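Local coordinates for crispr-associated endoribonuclease CAS2 (Thermococcus onnurineus, PDB 5G4D) that takes part in the adaptation stage of CRISPR-Cas immunity as a homodimer that joins a Cas1 homodimer, and probably acts as a magnesium-dependent endoribonuclease, at the interface of chains A and B. Coordinates in Å, arbitrary orientation; residue numbers count along the deposited sequence, not the author numbering. Chains: chain A/B, Crispr-associated endoribonuclease CAS2.

Contact 1: the interface of chains A and B. Residues chain A 9-11, 62-64; chain B 31-32, 76.
B:Gln32 reaches across the dimer interface and lays its terminal amide over the ends of two neighbouring strands of chain A, burying 97 Å² of its surface. A chi1 of 49° tucks CG of B:Gln32 over its own backbone, and from there the chain runs out extended, which carries the amide past A:Asp11 towards the backbone of the first strand. The amide's two ends are read differently. NE2 of B:Gln32 hydrogen-bonds the hydroxyl OG of A:Ser62 at 2.9 Å and makes a weak bond to the carbonyl O of the same residue. OE1 sits by the backbone at A:Tyr10 without accepting its N-H; a water instead joins B:Gln32 OE1 to A:Tyr10 O. A second water, at long distances of 3.2 to 3.3 Å, lies between B:Gln32 NE2, A:Ser62 OG and B:Val31 O. The side chain of A:Asp11 runs the opposite way alongside, with A:Asp11 CB 3.9 Å from B:Gln32 CD and the carboxylate turned 73° from the amide. A:Val64 forms the apolar flank: its CG2 lies 3.8 Å from B:Gln32 NE2 and also faces B:Val31 CG1. B:Val76 runs past the A:Val63 carbonyl in antiparallel pairing with A:Val64. The patch lies where strands 4-11 and 62-68 of chain A meet strands 29-32 and 73-78 of chain B, and it includes A:Asp11, the predicted catalytic magnesium ligand of this ferredoxin-like fold.

Contact 2: the interface of chains A and B. Residues chain A 65-68; chain B 72-74.
A:Tyr66 and B:Arg74 lie side by side and point the same way, yet their flat groups are turned 79° apart, so a ring edge meets a guanidinium face. A:Tyr66 CE1 stands 3.5 Å above the guanidinium plane of B:Arg74, towards its rim, and NH2 lies in the plane of the ring. B:Arg74 is folded back on its own chain, with bends at chi2 (-77°) and chi3; this brings NE and NH2 side-on to the carbonyl O of B:Pro72, each at 3.0 Å. Both donors come from the same face of that carbonyl, and the paired grip should limit rotation of the guanidinium beneath the ring's edge. B:Pro72 crosses the ring at a slant, its CG 3.6 Å from A:Tyr66 CD1, while its CB packs against A:Leu68 CD2, the two side chains running alongside. B:Lys73 bends at chi3 and chi4, which lays its NZ along the aliphatic CB, CG and CD of A:Lys67. A:Lys67 NZ and B:Lys73 NZ are 4.5 Å apart, a pairing of like charges that is probably mildly unfavourable. Their backbones are paired: A:Lys67 N donates to B:Lys73 O at 2.9 Å, and a water links A:Lys67 O to B:Lys73 N. The site starts the intermolecular antiparallel pairing of strands 62-68 and 73-78, helping to join the sheets of the homodimer.

Contact 3: the interface of chains A and B. Residues chain A 45, 49, 65, 67; chain B 74-75, 77.
Salt bridges from two lysines of chain A clasp the carboxylate of B:Glu75, one on each oxygen. A:Lys49 NZ meets OE2 of B:Glu75 on its syn side at 2.7 Å, and A:Lys67 NZ meets OE1 on its anti side at 2.8 Å; both ammonium groups stand somewhat out of the carboxylate plane. B:Glu75 is extended, with CG anti to the backbone N (chi1 170°), which projects the acid towards helix 42-55, and the straight chain of A:Lys49 crosses it at about a right angle. The two positive partners would be expected to favour the ionised acid and hold it against rotation. An aromatic contact adds to this: the ring of A:Phe45 turns its edge to the carboxylate, with CZ 3.4 Å from OE1 of B:Glu75. Backbone hydrogen bonds run in both directions: A:Ile65 N donates to B:Glu75 O at 2.8 Å, and B:Glu75 N to A:Ile65 O at 2.9 Å. Apolar packing is supplied by B:Leu77, whose CD2 touches the aliphatic CG of A:Lys49 and whose CD1 lies 4.0 Å from A:Ile65 CD1. Together these interactions fasten the partner's last strand to both the sheet and a helix of chain A, stabilising the homodimer.

Contact 1: the interface of chains A and B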
# COMPACT_ATOMS: atom_id res chain seq x y z
N VAL A 9 3.03 2.60 -2.92
CA VAL A 9 2.71 1.30 -3.51
C VAL A 9 2.89 1.43 -5.01
O VAL A 9 2.61 2.49 -5.58
CB VAL A 9 1.28 0.84 -3.16
CG1 VAL A 9 1.14 0.67 -1.66
CG2 VAL A 9 0.26 1.84 -3.68
N TYR A 10 3.36 0.38 -5.66
CA TYR A 10 3.61 0.51 -7.10
C TYR A 10 3.27 -0.78 -7.83
O TYR A 10 3.40 -1.89 -7.29
CB TYR A 10 5.05 0.93 -7.42
CG TYR A 10 6.13 0.05 -6.84
CD1 TYR A 10 6.67 0.31 -5.59
CD2 TYR A 10 6.65 -1.02 -7.57
CE1 TYR A 10 7.65 -0.48 -5.05
CE2 TYR A 10 7.65 -1.82 -7.04
CZ TYR A 10 8.16 -1.54 -5.79
OH TYR A 10 9.16 -2.31 -5.25
N ASP A 11 2.82 -0.60 -9.06
CA ASP A 11 2.42 -1.66 -9.97
C ASP A 11 3.19 -1.36 -11.25
O ASP A 11 2.78 -0.49 -12.02
CB ASP A 11 0.91 -1.61 -10.17
CG ASP A 11 0.35 -2.85 -10.78
OD1 ASP A 11 1.08 -3.53 -11.53
OD2 ASP A 11 -0.84 -3.15 -10.50
N SER A 62 2.05 2.25 -12.58
CA SER A 62 1.34 3.14 -11.67
C SER A 62 2.00 3.12 -10.30
O SER A 62 2.26 2.06 -9.73
CB SER A 62 -0.14 2.74 -11.55
OG SER A 62 -0.30 1.55 -10.79
N VAL A 63 2.29 4.31 -9.79
CA VAL A 63 2.80 4.50 -8.44
C VAL A 63 1.81 5.39 -7.70
O VAL A 63 1.40 6.43 -8.22
CB VAL A 63 4.20 5.14 -8.43
CG1 VAL A 63 4.73 5.21 -7.02
CG2 VAL A 63 5.17 4.38 -9.35
N VAL A 64 1.40 4.97 -6.51
CA VAL A 64 0.53 5.77 -5.65
C VAL A 64 1.33 6.15 -4.42
O VAL A 64 1.87 5.28 -3.72
CB VAL A 64 -0.76 5.03 -5.27
CG1 VAL A 64 -1.58 5.87 -4.28
CG2 VAL A 64 -1.58 4.72 -6.51
N VAL B 31 -7.31 -0.46 -5.67
CA VAL B 31 -6.44 0.65 -6.10
C VAL B 31 -5.49 0.21 -7.20
O VAL B 31 -5.37 0.86 -8.24
CB VAL B 31 -5.65 1.20 -4.89
CG1 VAL B 31 -4.65 2.29 -5.31
CG2 VAL B 31 -6.59 1.69 -3.80
N GLN B 32 -4.83 -0.92 -6.99
CA GLN B 32 -3.95 -1.54 -7.97
C GLN B 32 -3.67 -2.94 -7.44
O GLN B 32 -4.30 -3.38 -6.47
CB GLN B 32 -2.67 -0.74 -8.19
CG GLN B 32 -1.96 -0.34 -6.91
CD GLN B 32 -0.59 0.27 -7.15
OE1 GLN B 32 0.41 -0.23 -6.64
NE2 GLN B 32 -0.54 1.35 -7.93
N VAL B 76 -0.50 10.30 -7.77
CA VAL B 76 -0.34 9.15 -8.65
C VAL B 76 0.69 9.50 -9.71
O VAL B 76 0.60 10.56 -10.34
CB VAL B 76 -1.67 8.74 -9.29
CG1 VAL B 76 -1.48 7.53 -10.19
CG2 VAL B 76 -2.71 8.47 -8.22
O HOH W 1 0.87 -2.64 -6.25
O HOH W 2 -2.96 2.72 -9.52

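Contact 2: the interface of chains A and B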
# COMPACT_ATOMS: atom_id res chain seq x y z
N ILE A 65 1.42 7.45 -4.15
CA ILE A 65 2.14 7.97 -3.00
C ILE A 65 1.11 8.57 -2.05
O ILE A 65 0.61 9.69 -2.27
CB ILE A 65 3.19 9.01 -3.41
CG1 ILE A 65 4.13 8.41 -4.46
CG2 ILE A 65 3.96 9.50 -2.18
CD1 ILE A 65 5.13 9.41 -5.03
N TYR A 66 0.81 7.85 -0.97
CA TYR A 66 -0.04 8.40 0.09
C TYR A 66 0.78 9.37 0.92
O TYR A 66 1.90 9.03 1.33
CB TYR A 66 -0.59 7.28 0.97
CG TYR A 66 -1.50 6.33 0.23
CD1 TYR A 66 -2.84 6.65 0.03
CD2 TYR A 66 -1.03 5.11 -0.25
CE1 TYR A 66 -3.68 5.79 -0.64
CE2 TYR A 66 -1.86 4.24 -0.94
CZ TYR A 66 -3.19 4.59 -1.12
OH TYR A 66 -4.03 3.73 -1.80
N LYS A 67 0.24 10.57 1.18
CA LYS A 67 0.97 11.62 1.88
C LYS A 67 0.27 11.86 3.22
O LYS A 67 -0.89 12.31 3.24
CB LYS A 67 1.03 12.91 1.06
CG LYS A 67 1.58 12.70 -0.33
CD LYS A 67 1.35 13.92 -1.21
CE LYS A 67 2.44 13.99 -2.26
NZ LYS A 67 2.17 14.92 -3.42
N LEU A 68 0.97 11.54 4.31
CA LEU A 68 0.39 11.52 5.65
C LEU A 68 1.14 12.47 6.57
O LEU A 68 2.27 12.88 6.30
CB LEU A 68 0.41 10.10 6.23
CG LEU A 68 -0.12 9.02 5.27
CD1 LEU A 68 0.15 7.63 5.82
CD2 LEU A 68 -1.61 9.22 5.02
N PRO B 72 -6.88 9.58 2.80
CA PRO B 72 -5.61 10.30 2.73
C PRO B 72 -5.41 10.97 1.38
O PRO B 72 -5.91 10.52 0.34
CB PRO B 72 -4.57 9.20 2.95
CG PRO B 72 -5.24 7.95 2.42
CD PRO B 72 -6.70 8.12 2.76
N LYS B 73 -4.66 12.07 1.40
CA LYS B 73 -4.23 12.65 0.15
C LYS B 73 -3.21 11.73 -0.52
O LYS B 73 -2.49 10.98 0.15
CB LYS B 73 -3.64 14.04 0.37
CG LYS B 73 -3.17 14.67 -0.93
CD LYS B 73 -2.85 16.12 -0.78
CE LYS B 73 -1.91 16.25 0.36
NZ LYS B 73 -0.51 16.27 -0.12
N ARG B 74 -3.19 11.74 -1.84
CA ARG B 74 -2.23 10.91 -2.56
C ARG B 74 -1.89 11.55 -3.89
O ARG B 74 -2.68 12.32 -4.45
CB ARG B 74 -2.74 9.48 -2.75
CG ARG B 74 -3.64 9.25 -3.98
CD ARG B 74 -5.07 9.76 -3.76
NE ARG B 74 -5.63 9.40 -2.46
CZ ARG B 74 -6.17 8.21 -2.18
NH1 ARG B 74 -6.20 7.25 -3.11
NH2 ARG B 74 -6.64 7.97 -0.97
O HOH W 3 -3.42 12.97 3.91

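Contact 3: the interface of chains A and B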
# COMPACT_ATOMS: atom_id res chain seq x y z
N PHE A 45 10.96 14.21 -0.87
CA PHE A 45 9.82 13.71 -1.63
C PHE A 45 9.93 14.08 -3.11
O PHE A 45 9.64 13.26 -3.99
CB PHE A 45 8.49 14.23 -1.07
CG PHE A 45 7.35 14.03 -2.02
CD1 PHE A 45 6.83 12.76 -2.23
CD2 PHE A 45 6.85 15.08 -2.75
CE1 PHE A 45 5.80 12.56 -3.14
CE2 PHE A 45 5.82 14.89 -3.66
CZ PHE A 45 5.30 13.63 -3.86
N LYS A 49 10.03 11.37 -6.11
CA LYS A 49 9.12 11.45 -7.25
C LYS A 49 9.89 11.54 -8.57
O LYS A 49 9.57 10.84 -9.54
CB LYS A 49 8.18 12.64 -7.09
CG LYS A 49 7.33 12.94 -8.31
CD LYS A 49 6.42 14.12 -8.07
CE LYS A 49 5.78 14.59 -9.37
NZ LYS A 49 4.89 15.76 -9.13
N ILE A 65 1.42 7.45 -4.15
CA ILE A 65 2.14 7.97 -3.00
C ILE A 65 1.11 8.57 -2.05
O ILE A 65 0.61 9.69 -2.27
CB ILE A 65 3.19 9.01 -3.41
CG1 ILE A 65 4.13 8.41 -4.46
CG2 ILE A 65 3.96 9.50 -2.18
CD1 ILE A 65 5.13 9.41 -5.03
N LYS A 67 0.24 10.57 1.18
CA LYS A 67 0.97 11.62 1.88
C LYS A 67 0.27 11.86 3.22
O LYS A 67 -0.89 12.31 3.24
CB LYS A 67 1.03 12.91 1.06
CG LYS A 67 1.58 12.70 -0.33
CD LYS A 67 1.35 13.92 -1.21
CE LYS A 67 2.44 13.99 -2.26
NZ LYS A 67 2.17 14.92 -3.42
N ARG B 74 -3.19 11.74 -1.84
CA ARG B 74 -2.23 10.91 -2.56
C ARG B 74 -1.89 11.55 -3.89
O ARG B 74 -2.68 12.32 -4.45
CB ARG B 74 -2.74 9.48 -2.75
CG ARG B 74 -3.64 9.25 -3.98
CD ARG B 74 -5.07 9.76 -3.76
NE ARG B 74 -5.63 9.40 -2.46
CZ ARG B 74 -6.17 8.21 -2.18
NH1 ARG B 74 -6.20 7.25 -3.11
NH2 ARG B 74 -6.64 7.97 -0.97
N GLU B 75 -0.70 11.23 -4.39
CA GLU B 75 -0.27 11.60 -5.73
C GLU B 75 -0.03 10.32 -6.52
O GLU B 75 0.56 9.37 -6.01
CB GLU B 75 1.01 12.43 -5.70
CG GLU B 75 1.62 12.64 -7.07
CD GLU B 75 2.53 13.84 -7.16
OE1 GLU B 75 2.94 14.39 -6.10
OE2 GLU B 75 2.83 14.26 -8.31
N LEU B 77 1.68 8.63 -9.89
CA LEU B 77 2.63 8.72 -10.98
C LEU B 77 2.26 7.67 -12.02
O LEU B 77 2.06 6.50 -11.67
CB LEU B 77 4.07 8.50 -10.50
CG LEU B 77 4.52 9.29 -9.28
CD1 LEU B 77 5.99 9.02 -8.95
CD2 LEU B 77 4.28 10.77 -9.49

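All three contacts depend on strand 62-68 of chain A and strand 73-78 of chain B. The C-alpha centres of contacts 2 and 3 are about 7 Å apart, and these two share A:Ile65, A:Lys67 and B:Arg74; the centre of contact 1 lies about 12 Å from that of contact 2 and about 10 Å from that of contact 3. Contact 3 adds helix 42-55, and contact 1 strands 4-11 and 29-32. By two-fold symmetry, the reciprocal strand exchange makes each sheet partly the partner's and places the predicted metal-binding aspartate at the interface, which may link the two.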